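Local coordinates for protein pectate lyase (Bacillus, PDB 3VMV) that probably cleaves polygalacturonate, the backbone of pectin, by the lyase reaction of polysaccharide lyase family 1, using a right-handed parallel beta-helix as its catalytic domain, at residues A[139-148]-A[171-179]; A[205-214]-A[228-239]. All blocks are in the same frame, centred on the assembly; numbering follows the deposited sequence.

Contact 1 (A[139-148]-A[171-179]); sequences FYSEFPGNGD and KFENHWKTM
Trp-176 lays one face of its indole against the edge of the Phe-143 ring in a T-shaped (edge-to-face) pair, with planes at 88° and the centroid of the phenyl 4.8 Å from that of the indole six-membered ring. Phe-143 leads with CD1, which sits 3.5 Å from Trp-176 CE2; its CG stands anti to the backbone N (chi1 175°), and this carries the ring to the indole. A second contact helps to fix the rotation of the indole, since Trp-176 NE1 donates to Pro-144 O at 3.0 Å almost in its own ring plane. That carbonyl, which follows a cis peptide bond, also accepts from Gly-147 N on the opposite face of its plane, closing the type II' turn 144-147, so two N-H groups grip one oxygen.

Further back, neighbouring coils of the parallel beta-helix run side by side. Lys-171 O accepts from Phe-139 N, and Phe-139 O takes Glu-173 N at 3.0 Å, the pattern of parallel strands. Phe-139 and Phe-172 point the same way from this ladder into the interior, where both touch Val-156; CD2 of Phe-139 rests over one face of the Phe-172 ring, 3.5 Å from CE1, the planes inclined at 48°. Past the strands the chain turns a corner at Asn-174, whose O accepts from Ser-141 N at 2.9 Å. One water joins Ser-141 OG to Trp-176 N, and another runs from Ser-141 O to Asn-174 ND2, while Asn-174 OD1 is taken by Asn-203 in the following coil.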
# COMPACT_ATOMS: atom_id res chain seq x y z
N PHE A 139 9.54 -0.20 0.49
CA PHE A 139 9.13 0.12 1.85
C PHE A 139 9.72 -0.90 2.77
O PHE A 139 9.61 -2.11 2.49
CB PHE A 139 7.61 0.06 1.98
CG PHE A 139 6.86 0.87 0.94
CD1 PHE A 139 6.93 2.25 0.93
CD2 PHE A 139 6.05 0.23 0.00
CE1 PHE A 139 6.25 3.03 -0.02
CE2 PHE A 139 5.34 0.99 -0.95
CZ PHE A 139 5.44 2.38 -0.97
N TYR A 140 10.31 -0.48 3.89
CA TYR A 140 10.93 -1.48 4.76
C TYR A 140 11.20 -0.88 6.14
O TYR A 140 11.19 0.35 6.29
CB TYR A 140 12.21 -2.04 4.14
CG TYR A 140 13.25 -1.05 3.68
CD1 TYR A 140 14.33 -0.70 4.51
CD2 TYR A 140 13.17 -0.48 2.41
CE1 TYR A 140 15.30 0.15 4.07
CE2 TYR A 140 14.16 0.41 1.97
CZ TYR A 140 15.21 0.71 2.81
OH TYR A 140 16.21 1.60 2.45
N SER A 141 11.46 -1.74 7.12
CA SER A 141 12.00 -1.26 8.41
C SER A 141 12.94 -2.34 8.92
O SER A 141 13.98 -2.54 8.29
CB SER A 141 10.91 -0.83 9.41
OG SER A 141 10.12 -1.89 9.88
N GLU A 142 12.60 -3.05 10.00
CA GLU A 142 13.38 -4.22 10.39
C GLU A 142 12.42 -5.32 10.83
O GLU A 142 11.38 -5.03 11.45
CB GLU A 142 14.30 -3.89 11.58
CG GLU A 142 15.29 -2.77 11.38
CD GLU A 142 16.39 -3.07 10.38
OE1 GLU A 142 16.67 -4.26 10.08
OE2 GLU A 142 17.04 -2.10 9.90
N PHE A 143 12.79 -6.57 10.56
CA PHE A 143 12.07 -7.72 11.11
C PHE A 143 13.08 -8.85 11.28
O PHE A 143 13.68 -9.28 10.29
CB PHE A 143 10.94 -8.18 10.20
CG PHE A 143 10.28 -9.42 10.68
CD1 PHE A 143 9.51 -9.41 11.85
CD2 PHE A 143 10.46 -10.61 10.01
CE1 PHE A 143 8.95 -10.54 12.35
CE2 PHE A 143 9.86 -11.78 10.49
CZ PHE A 143 9.12 -11.74 11.67
N PRO A 144 13.23 -9.38 12.50
CA PRO A 144 12.46 -9.03 13.69
C PRO A 144 12.97 -7.77 14.38
O PRO A 144 12.31 -7.26 15.32
CB PRO A 144 12.69 -10.26 14.63
CG PRO A 144 13.98 -10.76 14.22
CD PRO A 144 13.99 -10.63 12.70
N GLY A 145 14.12 -7.28 13.96
CA GLY A 145 14.71 -6.11 14.60
C GLY A 145 14.89 -6.34 16.10
O GLY A 145 15.37 -7.41 16.51
N ASN A 146 14.52 -5.32 16.88
CA ASN A 146 14.55 -5.34 18.35
C ASN A 146 13.44 -6.15 19.01
O ASN A 146 13.34 -6.19 20.24
CB ASN A 146 14.57 -3.90 18.95
CG ASN A 146 13.14 -3.22 19.04
OD1 ASN A 146 12.17 -3.62 18.34
ND2 ASN A 146 13.04 -2.14 19.88
N GLY A 147 12.59 -6.77 18.19
CA GLY A 147 11.54 -7.65 18.69
C GLY A 147 10.21 -6.98 19.04
O GLY A 147 9.27 -7.67 19.48
N ASP A 148 10.13 -5.65 18.90
CA ASP A 148 8.92 -4.88 19.24
C ASP A 148 8.16 -4.59 17.95
O ASP A 148 8.57 -3.74 17.15
CB ASP A 148 9.29 -3.59 19.98
CG ASP A 148 8.10 -2.67 20.25
OD1 ASP A 148 6.93 -3.05 19.98
OD2 ASP A 148 8.35 -1.54 20.71
N LYS A 171 8.27 -3.02 -3.53
CA LYS A 171 8.83 -4.04 -2.61
C LYS A 171 8.44 -3.63 -1.20
O LYS A 171 8.55 -2.46 -0.85
CB LYS A 171 10.34 -4.09 -2.71
CG LYS A 171 10.84 -4.51 -4.11
CD LYS A 171 12.37 -4.68 -4.07
CE LYS A 171 12.88 -5.22 -5.43
NZ LYS A 171 14.36 -5.46 -5.35
N PHE A 172 7.91 -4.59 -0.44
CA PHE A 172 7.62 -4.42 0.99
C PHE A 172 8.48 -5.48 1.68
O PHE A 172 8.29 -6.68 1.45
CB PHE A 172 6.15 -4.80 1.28
CG PHE A 172 5.13 -3.85 0.72
CD1 PHE A 172 4.54 -2.89 1.57
CD2 PHE A 172 4.74 -3.89 -0.62
CE1 PHE A 172 3.57 -2.01 1.11
CE2 PHE A 172 3.77 -3.02 -1.09
CZ PHE A 172 3.19 -2.05 -0.22
N GLU A 173 9.42 -5.09 2.54
CA GLU A 173 10.35 -6.05 3.09
C GLU A 173 10.68 -5.70 4.51
O GLU A 173 10.61 -4.54 4.91
CB GLU A 173 11.65 -6.04 2.29
CG GLU A 173 11.48 -6.29 0.79
CD GLU A 173 12.80 -6.61 0.08
OE1 GLU A 173 13.21 -5.83 -0.80
OE2 GLU A 173 13.44 -7.65 0.39
N ASN A 174 11.07 -6.72 5.25
CA ASN A 174 11.71 -6.53 6.56
C ASN A 174 10.88 -5.69 7.49
O ASN A 174 11.30 -4.58 7.88
CB ASN A 174 13.13 -5.93 6.40
CG ASN A 174 13.98 -6.71 5.40
OD1 ASN A 174 13.87 -7.92 5.29
ND2 ASN A 174 14.86 -6.00 4.70
N HIS A 175 9.72 -6.20 7.84
CA HIS A 175 8.78 -5.39 8.61
C HIS A 175 7.81 -6.29 9.34
O HIS A 175 7.51 -7.37 8.90
CB HIS A 175 8.02 -4.49 7.63
CG HIS A 175 7.28 -3.38 8.28
ND1 HIS A 175 5.94 -3.42 8.59
CD2 HIS A 175 7.72 -2.16 8.67
CE1 HIS A 175 5.59 -2.27 9.15
NE2 HIS A 175 6.66 -1.51 9.24
N TRP A 176 7.25 -5.81 10.45
CA TRP A 176 6.27 -6.57 11.18
C TRP A 176 4.84 -6.36 10.62
O TRP A 176 4.30 -7.29 10.01
CB TRP A 176 6.29 -6.19 12.67
CG TRP A 176 7.48 -6.69 13.46
CD1 TRP A 176 8.71 -6.09 13.57
CD2 TRP A 176 7.51 -7.82 14.31
NE1 TRP A 176 9.51 -6.82 14.43
CE2 TRP A 176 8.79 -7.89 14.89
CE3 TRP A 176 6.57 -8.82 14.61
CZ2 TRP A 176 9.17 -8.91 15.78
CZ3 TRP A 176 6.94 -9.83 15.50
CH2 TRP A 176 8.23 -9.85 16.08
N LYS A 177 4.25 -5.17 10.81
CA LYS A 177 2.82 -4.94 10.51
C LYS A 177 2.67 -4.27 9.14
O LYS A 177 2.67 -3.04 9.01
CB LYS A 177 2.15 -4.08 11.60
CG LYS A 177 2.37 -4.60 13.01
CD LYS A 177 1.71 -3.64 14.05
CE LYS A 177 2.35 -2.25 14.07
NZ LYS A 177 1.68 -1.44 15.16
N THR A 178 2.56 -5.09 8.09
CA THR A 178 2.86 -4.56 6.75
C THR A 178 1.82 -3.58 6.17
O THR A 178 2.19 -2.44 5.84
CB THR A 178 3.11 -5.71 5.77
OG1 THR A 178 3.95 -6.70 6.39
CG2 THR A 178 3.86 -5.23 4.52
N MET A 179 0.56 -4.00 6.06
CA MET A 179 -0.45 -3.21 5.37
C MET A 179 -1.80 -3.38 6.00
O MET A 179 -2.25 -4.51 6.27
CB MET A 179 -0.59 -3.69 3.93
CG MET A 179 0.64 -3.48 3.10
SD MET A 179 0.42 -3.92 1.36
CE MET A 179 -0.10 -5.63 1.45
O HOH W 1 8.17 -3.36 11.80
O HOH W 2 15.55 -3.45 6.20

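Contact 2 (A[205-214]-A[228-239]); sequences NSRVPLIRYA and DTAINSRVGARV. With SO4 (sulfate ion), chain C.
A basic pocket on the outer face of the parallel beta-helix, where strands 210-212 and 231-234 pair in register, holds a sulfate ion probably left by the crystallisation liquor. Arg-234 grips it with two nitrogens, NH1 to sulfate O1 at 2.9 Å and NH2 to O4 at 2.8 Å, the latter in the guanidinium plane. A bend at chi3 (78°) folds its chain over Leu-210, whose CD1 lies 3.5 Å from Arg-234 NH2. Arg-207 adds a weak bond to O2. Arg-212, salt-bridged to Asp-185, runs alongside Arg-234 with NH2 near sulfate O1 but not bonded to it; a water accepts from Arg-212 NH2 and, weakly, from Arg-234 NH1.

On the opposite face of the pair, Ile-211 CG2 meets Ala-237 CB at 3.6 Å. Beyond the strands, Val-235 CG2 sits over the centre of the Tyr-213 ring, a CH-pi contact 3.5 Å from the centroid, at the type I' turn 234-237. An alanine in place of Tyr-213 is likely to strip the Val-235 methyl of its aromatic cover and let the turn shift more easily.

Two arginines bonded to the anion, one of them weakly, with a third close by, suggest a site suited to negative charge, consistent with the acidic polygalacturonate cleaved by pectate lyases.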
# COMPACT_ATOMS: atom_id res chain seq x y z
N ASN A 205 6.14 -10.08 9.05
CA ASN A 205 5.44 -10.92 10.02
C ASN A 205 3.96 -11.15 9.68
O ASN A 205 3.46 -12.28 9.72
CB ASN A 205 5.56 -10.34 11.44
CG ASN A 205 5.05 -11.31 12.49
OD1 ASN A 205 4.11 -11.01 13.25
ND2 ASN A 205 5.63 -12.46 12.52
N SER A 206 3.25 -10.07 9.41
CA SER A 206 1.78 -10.15 9.27
C SER A 206 1.20 -8.99 8.49
O SER A 206 1.93 -8.10 8.07
CB SER A 206 1.09 -10.21 10.64
OG SER A 206 1.16 -8.95 11.28
N ARG A 207 -0.11 -9.03 8.30
CA ARG A 207 -0.88 -7.96 7.63
C ARG A 207 -0.46 -7.78 6.19
O ARG A 207 0.10 -6.74 5.81
CB ARG A 207 -0.76 -6.61 8.34
CG ARG A 207 -1.17 -6.58 9.81
CD ARG A 207 -1.30 -5.10 10.16
NE ARG A 207 -1.68 -4.90 11.57
CZ ARG A 207 -1.71 -3.70 12.15
NH1 ARG A 207 -1.31 -2.62 11.50
NH2 ARG A 207 -2.09 -3.61 13.43
N VAL A 208 -0.72 -8.80 5.37
CA VAL A 208 -0.32 -8.73 3.96
C VAL A 208 -1.46 -8.94 2.96
O VAL A 208 -1.40 -9.85 2.10
CB VAL A 208 0.89 -9.67 3.65
CG1 VAL A 208 1.65 -9.18 2.43
CG2 VAL A 208 1.85 -9.72 4.84
N PRO A 209 -2.51 -8.09 3.03
CA PRO A 209 -2.83 -7.05 4.01
C PRO A 209 -3.77 -7.60 5.11
O PRO A 209 -4.34 -8.71 4.97
CB PRO A 209 -3.62 -6.02 3.18
CG PRO A 209 -3.94 -6.73 1.82
CD PRO A 209 -3.53 -8.16 1.98
N LEU A 210 -3.96 -6.81 6.16
CA LEU A 210 -5.09 -6.95 7.07
C LEU A 210 -6.25 -6.21 6.40
O LEU A 210 -6.15 -5.01 6.16
CB LEU A 210 -4.77 -6.32 8.44
CG LEU A 210 -5.77 -6.55 9.57
CD1 LEU A 210 -5.15 -6.00 10.87
CD2 LEU A 210 -7.15 -5.88 9.32
N ILE A 211 -7.29 -6.96 6.00
CA ILE A 211 -8.39 -6.33 5.25
C ILE A 211 -9.65 -6.41 6.06
O ILE A 211 -10.13 -7.51 6.35
CB ILE A 211 -8.63 -7.02 3.86
CG1 ILE A 211 -7.34 -7.12 3.06
CG2 ILE A 211 -9.70 -6.23 3.05
CD1 ILE A 211 -7.48 -8.05 1.86
N ARG A 212 -10.24 -5.26 6.38
CA ARG A 212 -11.58 -5.18 6.96
C ARG A 212 -12.56 -4.65 5.93
O ARG A 212 -12.31 -3.59 5.36
CB ARG A 212 -11.64 -4.28 8.20
CG ARG A 212 -10.90 -4.81 9.41
CD ARG A 212 -10.92 -3.71 10.48
NE ARG A 212 -10.47 -4.15 11.81
CZ ARG A 212 -9.23 -3.92 12.27
NH1 ARG A 212 -8.31 -3.31 11.51
NH2 ARG A 212 -8.92 -4.32 13.49
N TYR A 213 -13.67 -5.37 5.72
CA TYR A 213 -14.83 -4.91 4.90
C TYR A 213 -14.63 -4.77 3.40
O TYR A 213 -15.56 -5.03 2.61
CB TYR A 213 -15.42 -3.53 5.37
CG TYR A 213 -15.77 -3.48 6.84
CD1 TYR A 213 -16.92 -4.12 7.33
CD2 TYR A 213 -14.93 -2.84 7.73
CE1 TYR A 213 -17.23 -4.11 8.70
CE2 TYR A 213 -15.24 -2.82 9.09
CZ TYR A 213 -16.38 -3.45 9.55
OH TYR A 213 -16.68 -3.45 10.89
N ALA A 214 -13.43 -4.32 3.01
CA ALA A 214 -13.19 -3.90 1.61
C ALA A 214 -13.20 -5.03 0.58
O ALA A 214 -12.89 -6.17 0.91
CB ALA A 214 -11.88 -3.20 1.53
N ASP A 228 4.19 -15.07 10.16
CA ASP A 228 2.97 -15.46 10.86
C ASP A 228 1.81 -15.73 9.89
O ASP A 228 1.38 -16.88 9.73
CB ASP A 228 2.62 -14.46 11.96
CG ASP A 228 1.84 -15.11 13.09
OD1 ASP A 228 2.33 -16.09 13.70
OD2 ASP A 228 0.74 -14.64 13.39
N THR A 229 1.26 -14.68 9.28
CA THR A 229 0.19 -14.84 8.29
C THR A 229 0.32 -13.77 7.20
O THR A 229 0.94 -12.72 7.40
CB THR A 229 -1.21 -14.67 8.91
OG1 THR A 229 -1.31 -13.39 9.51
CG2 THR A 229 -1.46 -15.74 10.02
N ALA A 230 -0.33 -14.01 6.06
CA ALA A 230 -0.32 -13.01 5.00
C ALA A 230 -1.65 -12.32 4.85
O ALA A 230 -1.95 -11.37 5.58
CB ALA A 230 0.14 -13.66 3.66
N ILE A 231 -2.49 -12.78 3.94
CA ILE A 231 -3.79 -12.09 3.70
C ILE A 231 -4.82 -12.43 4.79
O ILE A 231 -5.13 -13.61 5.01
CB ILE A 231 -4.35 -12.54 2.36
CG1 ILE A 231 -3.35 -12.27 1.23
CG2 ILE A 231 -5.70 -11.81 2.07
CD1 ILE A 231 -3.71 -12.98 -0.06
N ASN A 232 -5.31 -11.40 5.51
CA ASN A 232 -6.22 -11.62 6.60
C ASN A 232 -7.51 -10.91 6.24
O ASN A 232 -7.56 -9.71 6.27
CB ASN A 232 -5.63 -11.04 7.88
CG ASN A 232 -6.49 -11.32 9.11
OD1 ASN A 232 -7.52 -12.00 9.03
ND2 ASN A 232 -6.04 -10.84 10.29
N SER A 233 -8.54 -11.70 5.89
CA SER A 233 -9.79 -11.14 5.42
C SER A 233 -10.84 -11.20 6.52
O SER A 233 -11.20 -12.29 6.98
CB SER A 233 -10.25 -11.94 4.18
OG SER A 233 -11.40 -11.35 3.59
N ARG A 234 -11.33 -10.01 6.91
CA ARG A 234 -12.15 -9.83 8.11
C ARG A 234 -13.44 -9.10 7.80
O ARG A 234 -13.48 -8.27 6.89
CB ARG A 234 -11.34 -9.01 9.15
CG ARG A 234 -10.20 -9.83 9.77
CD ARG A 234 -9.05 -8.99 10.28
NE ARG A 234 -9.37 -8.39 11.57
CZ ARG A 234 -8.46 -8.15 12.50
NH1 ARG A 234 -8.85 -7.60 13.65
NH2 ARG A 234 -7.17 -8.49 12.31
N VAL A 235 -14.46 -9.37 8.63
CA VAL A 235 -15.75 -8.62 8.63
C VAL A 235 -16.26 -8.31 7.24
O VAL A 235 -16.50 -7.16 6.86
CB VAL A 235 -15.79 -7.34 9.53
CG1 VAL A 235 -15.88 -7.74 10.99
CG2 VAL A 235 -14.62 -6.42 9.30
N GLY A 236 -16.42 -9.38 6.46
CA GLY A 236 -17.10 -9.24 5.18
C GLY A 236 -16.25 -8.72 4.04
O GLY A 236 -16.79 -8.48 2.95
N ALA A 237 -14.95 -8.54 4.26
CA ALA A 237 -14.05 -8.27 3.14
C ALA A 237 -14.20 -9.34 2.07
O ALA A 237 -14.54 -10.46 2.37
CB ALA A 237 -12.60 -8.25 3.60
N ARG A 238 -13.97 -8.98 0.81
CA ARG A 238 -13.91 -9.98 -0.27
C ARG A 238 -12.62 -9.78 -1.02
O ARG A 238 -12.40 -8.68 -1.56
CB ARG A 238 -15.07 -9.79 -1.25
CG ARG A 238 -16.41 -10.05 -0.56
CD ARG A 238 -17.57 -10.03 -1.54
NE ARG A 238 -17.63 -8.75 -2.24
CZ ARG A 238 -18.59 -8.49 -3.13
NH1 ARG A 238 -18.63 -7.35 -3.76
NH2 ARG A 238 -19.50 -9.42 -3.40
N VAL A 239 -11.75 -10.80 -1.02
CA VAL A 239 -10.46 -10.65 -1.70
C VAL A 239 -10.30 -11.69 -2.79
O VAL A 239 -10.42 -12.90 -2.51
CB VAL A 239 -9.25 -10.63 -0.70
CG1 VAL A 239 -9.17 -11.87 0.09
CG2 VAL A 239 -7.94 -10.41 -1.46
S SO4 C . -5.22 -6.79 15.00
O1 SO4 C . -6.67 -6.51 15.14
O2 SO4 C . -4.55 -5.58 14.51
O3 SO4 C . -4.68 -7.19 16.29
O4 SO4 C . -4.99 -7.85 14.00
O HOH W 3 -2.12 -11.07 8.36
O HOH W 4 -10.70 -5.81 15.31

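Followed from the N terminus, the chain reaches contact 1 first: 139-148 meets 171-179 after 22 intervening residues, closing one loop before the next opens. Contact 2 then closes a shorter loop of 13 residues between 205-214 and 228-239. The two are in series, neither nested nor crossed, with centres about 17 Å apart. They meet where successive coils adjoin: Met-179 N lies 2.8 Å from Arg-207 O, and Met-179 O is 2.9 Å from Leu-210 N, both probable hydrogen bonds that set strand 177-181 beside 210-212. Phe-143 also packs on Asn-205. Contact 1 thus joins strand 138-140 and the loop after it to the corner before strand 177-181, and contact 2 carries the pairing on from strand 210-212 to 231-234.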